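PDB 3L76: aspartokinase from Synechocystis, which probably catalyses the ATP-dependent phosphorylation of the beta-carboxyl group of L-aspartate, an early step towards threonine and lysine, and binds both amino acids in its ACT domains. Local coordinates for residues Q24-R28 with S232-D236; L193-C199 with G239-A244. All coordinates share one frame; numbering follows the deposited sequence.

Contact 1 (Q24-R28 with S232-D236); sequences QRIKR and SSWSD
Arg25 and Ser233 mark the nearest approach of the two backbones, 8.8 Å between their CA atoms, where a turn of helix 16-31 faces the loop that follows strand 228-232. Long side chains from the helix bridge this gap. Arg25 does most of the work. With chi1 at 175° its chain leaves the helix towards the loop, and a bend at chi3 turns the guanidinium. Its NH2 serves two loop carbonyls. It gives a nearly straight bond to Ser235 O at 2.7 Å. A more bent bond runs to Ser233 O at 2.9 Å, with the nitrogen above that carbonyl's plane. Both oxygens lie in the guanidinium plane, at its edge, which should hold the group's rotation. Arg25 NH1 makes a salt bridge to Asp236 OD2 at 3.2 Å, with the two flat groups turned 41° apart. The same OD2 takes a second salt bridge from Arg28 NH2, at 2.8 Å. Arg28 meets the oxygen with its guanidinium edge, and one face lies over Arg25 CA, offset toward the rim of the group. The shared carboxylate is likely to offset some of the charge of the two arginines. A leucine in place of Arg25 would probably leave the carbonyls of Ser233 and Ser235 without this donor and Asp236 with Arg28 alone. Ser233 OG is hydrogen-bonded to Ser12 OG, and Tyr174 of strand 170-175 touches both Arg25 and Ser233. The contact is a surface salt-bridge network in which one arginine also binds two loop carbonyls, tying a helix to a strand-end loop in the amino acid kinase domain.

Contact 2 (L193-C199 with G239-A244); sequences LMAEITC and GTKVVA
Thr240 and Val243, with Ile197 close behind, have the most surface buried where strand 240-243 runs parallel to strand 196-198. Thr240 opens the pairing. Its OG1 gives its proton to Met194 O at 2.7 Å, and its CG2 lies against Met194 CB at 4.0 Å. With CG2 anti to the backbone N, OG1 sits beside that nitrogen (chi1 -58°), facing the Met194 carbonyl. OG1 also accepts from the backbone N of Ile180, so this buried hydroxyl has two partners. Leu193 CD1 touches the same OG1.

Ile197 bonds through both N and O to the residues either side of Val242, its partner in register. Its N donates to Lys241 O at 2.9 Å, and its O accepts from Val243 N at 2.8 Å. Further bonds join Lys241 N to Ala195 O and Cys199 N to Val243 O. This alternation is the parallel beta-sheet pattern, here at one edge of the mixed sheet of the amino acid kinase domain. Strand 240-243 also pairs antiparallel with strand 228-232 on its other edge.

Ile197 CG2 meets Val242 CG2 at 3.8 Å, the two side chains lying side by side on one face. Val242 CG1 also touches Cys199 SG, and Val218 of helix 215-224 touches both residues. Val243 points to the other face, with Glu196, Thr198 and Lys241. Its CG2 comes 3.8 Å from Glu196 CD, so the methyl lies against the carboxylate end of that extended chain. Glu196 and Lys241 run the same way, but Glu196 OE2 stays 4.9 Å from Lys241 NZ, too far for a salt bridge. Thr198 OG1 caps the following helix at Glu201 N and also bonds to Ser535 OG.

How the contacts relate
The centres of contacts 1 and 2 lie about 19 Å apart, on the same side of the chain's centre. Along the chain the order is 24-28, 193-199, 232-236 and 239-244, so the two contacts interleave. Loop 232-236 leads almost directly into segment 239-244, and this short link joins them. Strand 228-232 enters that loop and pairs antiparallel with strand 240-243, which leaves it. The connecting loop of this hairpin meets helix 16-31, and its second strand pairs with strand 196-198. Contact 1 is at the surface, while contact 2 is partly buried. Both join the hairpin to earlier parts of the chain, one through side chains and the other largely through backbone pairing.

Contact 1 (Q24-R28 with S232-D236)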
ATOM      1  N   GLN A  24       0.193   2.981 -24.532  1.00 75.67           N
ATOM      2  CA  GLN A  24       0.383   3.131 -25.964  1.00 76.37           C
ATOM      3  C   GLN A  24       0.744   4.571 -26.299  1.00 79.33           C
ATOM      4  O   GLN A  24       1.756   4.821 -26.956  1.00 79.80           O
ATOM      5  CB  GLN A  24      -0.872   2.707 -26.724  1.00 87.56           C
ATOM      6  CG  GLN A  24      -0.587   1.862 -27.961  1.00108.12           C
ATOM      7  CD  GLN A  24       0.201   0.605 -27.637  1.00105.48           C
ATOM      8  OE1 GLN A  24      -0.187  -0.186 -26.775  1.00103.69           O
ATOM      9  NE2 GLN A  24       1.316   0.417 -28.328  1.00107.34           N
ATOM     10  N   ARG A  25      -0.073   5.515 -25.833  1.00 93.58           N
ATOM     11  CA  ARG A  25       0.160   6.933 -26.113  1.00 97.29           C
ATOM     12  C   ARG A  25       1.508   7.414 -25.588  1.00 95.50           C
ATOM     13  O   ARG A  25       2.214   8.158 -26.270  1.00 97.14           O
ATOM     14  CB  ARG A  25      -0.947   7.815 -25.539  1.00 97.19           C
ATOM     15  CG  ARG A  25      -0.657   9.308 -25.706  1.00109.61           C
ATOM     16  CD  ARG A  25      -1.446  10.167 -24.726  1.00101.26           C
ATOM     17  NE  ARG A  25      -2.885   9.957 -24.860  1.00 88.21           N
ATOM     18  CZ  ARG A  25      -3.659  10.620 -25.713  1.00 88.81           C
ATOM     19  NH1 ARG A  25      -3.139  11.541 -26.513  1.00 98.89           N
ATOM     20  NH2 ARG A  25      -4.960  10.365 -25.764  1.00 64.76           N
ATOM     21  N   ILE A  26       1.855   7.003 -24.372  1.00 85.18           N
ATOM     22  CA  ILE A  26       3.150   7.352 -23.807  1.00 69.60           C
ATOM     23  C   ILE A  26       4.256   6.909 -24.760  1.00 74.21           C
ATOM     24  O   ILE A  26       5.130   7.701 -25.119  1.00 69.49           O
ATOM     25  CB  ILE A  26       3.372   6.720 -22.418  1.00 56.78           C
ATOM     26  CG1 ILE A  26       2.306   7.192 -21.432  1.00 63.08           C
ATOM     27  CG2 ILE A  26       4.747   7.082 -21.886  1.00 59.94           C
ATOM     28  CD1 ILE A  26       2.515   6.678 -20.023  1.00 65.54           C
ATOM     29  N   LYS A  27       4.211   5.643 -25.176  1.00 82.21           N
ATOM     30  CA  LYS A  27       5.178   5.128 -26.141  1.00 93.71           C
ATOM     31  C   LYS A  27       5.248   6.023 -27.381  1.00 95.84           C
ATOM     32  O   LYS A  27       6.337   6.451 -27.780  1.00 83.61           O
ATOM     33  CB  LYS A  27       4.844   3.693 -26.528  1.00 88.85           C
ATOM     34  N   ARG A  28       4.089   6.310 -27.979  1.00 75.01           N
ATOM     35  CA  ARG A  28       4.038   7.170 -29.164  1.00 79.81           C
ATOM     36  C   ARG A  28       4.689   8.523 -28.875  1.00 87.35           C
ATOM     37  O   ARG A  28       5.445   9.045 -29.701  1.00 89.19           O
ATOM     38  CB  ARG A  28       2.600   7.372 -29.655  1.00 86.00           C
ATOM     39  CG  ARG A  28       1.776   6.095 -29.798  1.00109.60           C
ATOM     40  CD  ARG A  28       0.552   6.305 -30.695  1.00117.07           C
ATOM     41  NE  ARG A  28      -0.135   7.562 -30.408  1.00130.87           N
ATOM     42  CZ  ARG A  28      -1.237   7.666 -29.671  1.00131.08           C
ATOM     43  NH1 ARG A  28      -1.791   6.577 -29.147  1.00129.22           N
ATOM     44  NH2 ARG A  28      -1.788   8.858 -29.462  1.00111.59           N
ATOM     45  N   SER A 232      -7.980  15.108 -23.138  1.00 75.68           N
ATOM     46  CA  SER A 232      -8.712  13.876 -22.879  1.00 57.34           C
ATOM     47  C   SER A 232      -7.914  12.676 -23.338  1.00 71.97           C
ATOM     48  O   SER A 232      -7.187  12.757 -24.326  1.00 75.41           O
ATOM     49  CB  SER A 232     -10.047  13.874 -23.601  1.00 68.43           C
ATOM     50  OG  SER A 232     -10.631  12.588 -23.506  1.00 91.36           O
ATOM     51  N   SER A 233      -8.072  11.562 -22.626  1.00 84.84           N
ATOM     52  CA  SER A 233      -7.353  10.323 -22.921  1.00 88.96           C
ATOM     53  C   SER A 233      -7.968   9.551 -24.086  1.00 93.09           C
ATOM     54  O   SER A 233      -7.263   8.875 -24.828  1.00101.66           O
ATOM     55  CB  SER A 233      -7.319   9.425 -21.684  1.00 85.52           C
ATOM     56  OG  SER A 233      -6.967  10.163 -20.528  1.00 98.56           O
ATOM     57  N   TRP A 234      -9.285   9.654 -24.240  1.00 93.63           N
ATOM     58  CA  TRP A 234     -10.003   8.927 -25.282  1.00 88.70           C
ATOM     59  C   TRP A 234     -10.020   9.705 -26.593  1.00 96.42           C
ATOM     60  O   TRP A 234     -10.904   9.522 -27.427  1.00115.17           O
ATOM     61  CB  TRP A 234     -11.434   8.644 -24.827  1.00 93.85           C
ATOM     62  CG  TRP A 234     -11.513   7.777 -23.606  1.00111.58           C
ATOM     63  CD1 TRP A 234     -11.827   6.448 -23.560  1.00114.82           C
ATOM     64  CD2 TRP A 234     -11.266   8.176 -22.254  1.00119.39           C
ATOM     65  NE1 TRP A 234     -11.793   5.997 -22.263  1.00114.97           N
ATOM     66  CE2 TRP A 234     -11.451   7.041 -21.441  1.00122.89           C
ATOM     67  CE3 TRP A 234     -10.905   9.385 -21.651  1.00113.23           C
ATOM     68  CZ2 TRP A 234     -11.289   7.078 -20.059  1.00112.65           C
ATOM     69  CZ3 TRP A 234     -10.741   9.418 -20.280  1.00113.21           C
ATOM     70  CH2 TRP A 234     -10.935   8.274 -19.499  1.00108.08           C
ATOM     71  N   SER A 235      -9.026  10.565 -26.771  1.00102.10           N
ATOM     72  CA  SER A 235      -8.991  11.484 -27.897  1.00 97.19           C
ATOM     73  C   SER A 235      -7.555  11.897 -28.186  1.00 82.33           C
ATOM     74  O   SER A 235      -6.667  11.710 -27.357  1.00 69.31           O
ATOM     75  CB  SER A 235      -9.845  12.721 -27.583  1.00100.65           C
ATOM     76  OG  SER A 235      -9.543  13.814 -28.437  1.00 80.58           O
ATOM     77  N   ASP A 236      -7.323  12.447 -29.369  1.00 80.78           N
ATOM     78  CA  ASP A 236      -6.037  13.063 -29.656  1.00 97.08           C
ATOM     79  C   ASP A 236      -6.208  14.556 -29.972  1.00 89.99           C
ATOM     80  O   ASP A 236      -5.346  15.186 -30.589  1.00 71.42           O
ATOM     81  CB  ASP A 236      -5.299  12.308 -30.766  0.83107.27           C
ATOM     82  CG  ASP A 236      -4.717  10.982 -30.280  1.00123.31           C
ATOM     83  OD1 ASP A 236      -5.351   9.926 -30.498  1.00118.63           O
ATOM     84  OD2 ASP A 236      -3.628  10.994 -29.671  1.00125.47           O
TER

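Contact 2 (L193-C199 with G239-A244)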
ATOM      1  N   LEU A 193     -15.753  24.714 -26.322  1.00 62.76           N
ATOM      2  CA  LEU A 193     -14.508  24.256 -25.709  1.00 54.26           C
ATOM      3  C   LEU A 193     -13.437  25.328 -25.847  1.00 58.19           C
ATOM      4  O   LEU A 193     -13.154  25.792 -26.945  1.00 78.58           O
ATOM      5  CB  LEU A 193     -14.035  22.930 -26.321  1.00 49.48           C
ATOM      6  CG  LEU A 193     -12.814  22.218 -25.724  1.00 58.86           C
ATOM      7  CD1 LEU A 193     -12.929  22.042 -24.222  1.00 77.21           C
ATOM      8  CD2 LEU A 193     -12.644  20.864 -26.390  1.00 62.84           C
ATOM      9  N   MET A 194     -12.856  25.732 -24.722  1.00 53.50           N
ATOM     10  CA  MET A 194     -11.827  26.758 -24.738  1.00 54.68           C
ATOM     11  C   MET A 194     -10.553  26.200 -25.329  1.00 67.88           C
ATOM     12  O   MET A 194     -10.125  25.091 -24.985  1.00 49.15           O
ATOM     13  CB  MET A 194     -11.528  27.253 -23.326  1.00 53.19           C
ATOM     14  CG  MET A 194     -12.704  27.855 -22.594  1.00 55.44           C
ATOM     15  SD  MET A 194     -12.216  28.518 -20.997  1.00 61.50           S
ATOM     16  CE  MET A 194     -13.788  29.113 -20.376  1.00 63.38           C
ATOM     17  N   ALA A 195      -9.935  26.970 -26.214  1.00 58.78           N
ATOM     18  CA  ALA A 195      -8.602  26.607 -26.685  1.00 69.55           C
ATOM     19  C   ALA A 195      -7.572  27.025 -25.638  1.00 63.73           C
ATOM     20  O   ALA A 195      -6.700  26.245 -25.255  1.00 56.46           O
ATOM     21  CB  ALA A 195      -8.306  27.268 -28.021  1.00 43.23           C
ATOM     22  N   GLU A 196      -7.707  28.264 -25.174  1.00 65.05           N
ATOM     23  CA  GLU A 196      -6.780  28.860 -24.225  1.00 60.12           C
ATOM     24  C   GLU A 196      -7.523  29.465 -23.058  1.00 61.98           C
ATOM     25  O   GLU A 196      -8.622  29.981 -23.213  1.00 56.80           O
ATOM     26  CB  GLU A 196      -5.967  29.975 -24.888  1.00 52.37           C
ATOM     27  CG  GLU A 196      -4.712  29.504 -25.599  1.00 81.54           C
ATOM     28  CD  GLU A 196      -3.762  30.644 -25.906  1.00109.47           C
ATOM     29  OE1 GLU A 196      -4.080  31.792 -25.525  1.00 98.62           O
ATOM     30  OE2 GLU A 196      -2.700  30.389 -26.519  1.00128.02           O
ATOM     31  N   ILE A 197      -6.908  29.409 -21.885  1.00 61.10           N
ATOM     32  CA  ILE A 197      -7.403  30.137 -20.729  1.00 43.07           C
ATOM     33  C   ILE A 197      -6.202  30.507 -19.869  1.00 43.42           C
ATOM     34  O   ILE A 197      -5.232  29.750 -19.809  1.00 57.27           O
ATOM     35  CB  ILE A 197      -8.418  29.316 -19.910  1.00 28.64           C
ATOM     36  CG1 ILE A 197      -9.054  30.201 -18.826  1.00 42.27           C
ATOM     37  CG2 ILE A 197      -7.752  28.095 -19.279  1.00 26.34           C
ATOM     38  CD1 ILE A 197     -10.087  29.505 -17.954  1.00 41.64           C
ATOM     39  N   THR A 198      -6.241  31.674 -19.224  1.00 33.18           N
ATOM     40  CA  THR A 198      -5.131  32.060 -18.355  1.00 51.10           C
ATOM     41  C   THR A 198      -5.244  31.397 -16.986  1.00 46.71           C
ATOM     42  O   THR A 198      -6.335  31.055 -16.538  1.00 51.61           O
ATOM     43  CB  THR A 198      -4.990  33.601 -18.171  1.00 44.13           C
ATOM     44  OG1 THR A 198      -6.014  34.097 -17.303  1.00 40.82           O
ATOM     45  CG2 THR A 198      -5.040  34.328 -19.496  1.00 26.15           C
ATOM     46  N   CYS A 199      -4.106  31.197 -16.335  1.00 34.38           N
ATOM     47  CA  CYS A 199      -4.099  30.684 -14.980  1.00 34.25           C
ATOM     48  C   CYS A 199      -5.074  31.490 -14.138  1.00 41.63           C
ATOM     49  O   CYS A 199      -5.948  30.929 -13.470  1.00 51.14           O
ATOM     50  CB  CYS A 199      -2.691  30.765 -14.378  1.00 40.49           C
ATOM     51  SG  CYS A 199      -1.500  29.624 -15.147  1.00 41.50           S
ATOM     52  N   GLY A 239      -7.071  19.882 -26.774  1.00 63.06           N
ATOM     53  CA  GLY A 239      -7.456  20.133 -25.405  1.00 63.21           C
ATOM     54  C   GLY A 239      -7.396  21.614 -25.088  1.00 69.72           C
ATOM     55  O   GLY A 239      -7.349  22.452 -25.983  1.00 64.51           O
ATOM     56  N   THR A 240      -7.392  21.939 -23.802  1.00 56.33           N
ATOM     57  CA  THR A 240      -7.368  23.330 -23.370  1.00 47.92           C
ATOM     58  C   THR A 240      -6.032  23.717 -22.730  1.00 55.25           C
ATOM     59  O   THR A 240      -5.601  23.136 -21.734  1.00 69.30           O
ATOM     60  CB  THR A 240      -8.512  23.632 -22.378  1.00 55.33           C
ATOM     61  OG1 THR A 240      -9.776  23.331 -22.987  1.00 64.23           O
ATOM     62  CG2 THR A 240      -8.480  25.091 -21.966  1.00 42.05           C
ATOM     63  N   LYS A 241      -5.386  24.712 -23.320  1.00 42.66           N
ATOM     64  CA  LYS A 241      -4.096  25.195 -22.863  1.00 52.09           C
ATOM     65  C   LYS A 241      -4.260  26.221 -21.738  1.00 60.57           C
ATOM     66  O   LYS A 241      -4.935  27.232 -21.895  1.00 70.93           O
ATOM     67  CB  LYS A 241      -3.344  25.809 -24.045  1.00 61.16           C
ATOM     68  CG  LYS A 241      -1.929  26.248 -23.746  1.00 84.61           C
ATOM     69  CD  LYS A 241      -1.254  26.765 -25.009  1.00 89.06           C
ATOM     70  CE  LYS A 241      -1.512  25.829 -26.174  1.00 84.19           C
ATOM     71  NZ  LYS A 241      -0.543  26.053 -27.278  1.00 89.11           N
ATOM     72  N   VAL A 242      -3.651  25.944 -20.594  1.00 60.51           N
ATOM     73  CA  VAL A 242      -3.692  26.874 -19.481  1.00 44.74           C
ATOM     74  C   VAL A 242      -2.403  27.697 -19.444  1.00 50.10           C
ATOM     75  O   VAL A 242      -1.327  27.201 -19.131  1.00 50.84           O
ATOM     76  CB  VAL A 242      -3.940  26.158 -18.140  1.00 45.72           C
ATOM     77  CG1 VAL A 242      -3.891  27.155 -16.993  1.00 57.73           C
ATOM     78  CG2 VAL A 242      -5.278  25.453 -18.166  1.00 31.36           C
ATOM     79  N   VAL A 243      -2.541  28.977 -19.753  1.00 50.16           N
ATOM     80  CA  VAL A 243      -1.424  29.827 -20.132  1.00 50.26           C
ATOM     81  C   VAL A 243      -0.928  30.705 -18.979  1.00 58.38           C
ATOM     82  O   VAL A 243      -1.717  31.247 -18.207  1.00 53.74           O
ATOM     83  CB  VAL A 243      -1.843  30.700 -21.337  1.00 52.16           C
ATOM     84  CG1 VAL A 243      -0.786  31.730 -21.678  1.00 56.03           C
ATOM     85  CG2 VAL A 243      -2.160  29.822 -22.520  1.00 40.40           C
ATOM     86  N   ALA A 244       0.386  30.845 -18.873  1.00 70.19           N
ATOM     87  CA  ALA A 244       0.993  31.550 -17.752  1.00 78.37           C
ATOM     88  C   ALA A 244       1.872  32.705 -18.239  1.00 36.87           C
ATOM     89  O   ALA A 244       2.209  32.774 -19.412  1.00 51.75           O
ATOM     90  CB  ALA A 244       1.814  30.554 -16.910  1.00100.95           C
TER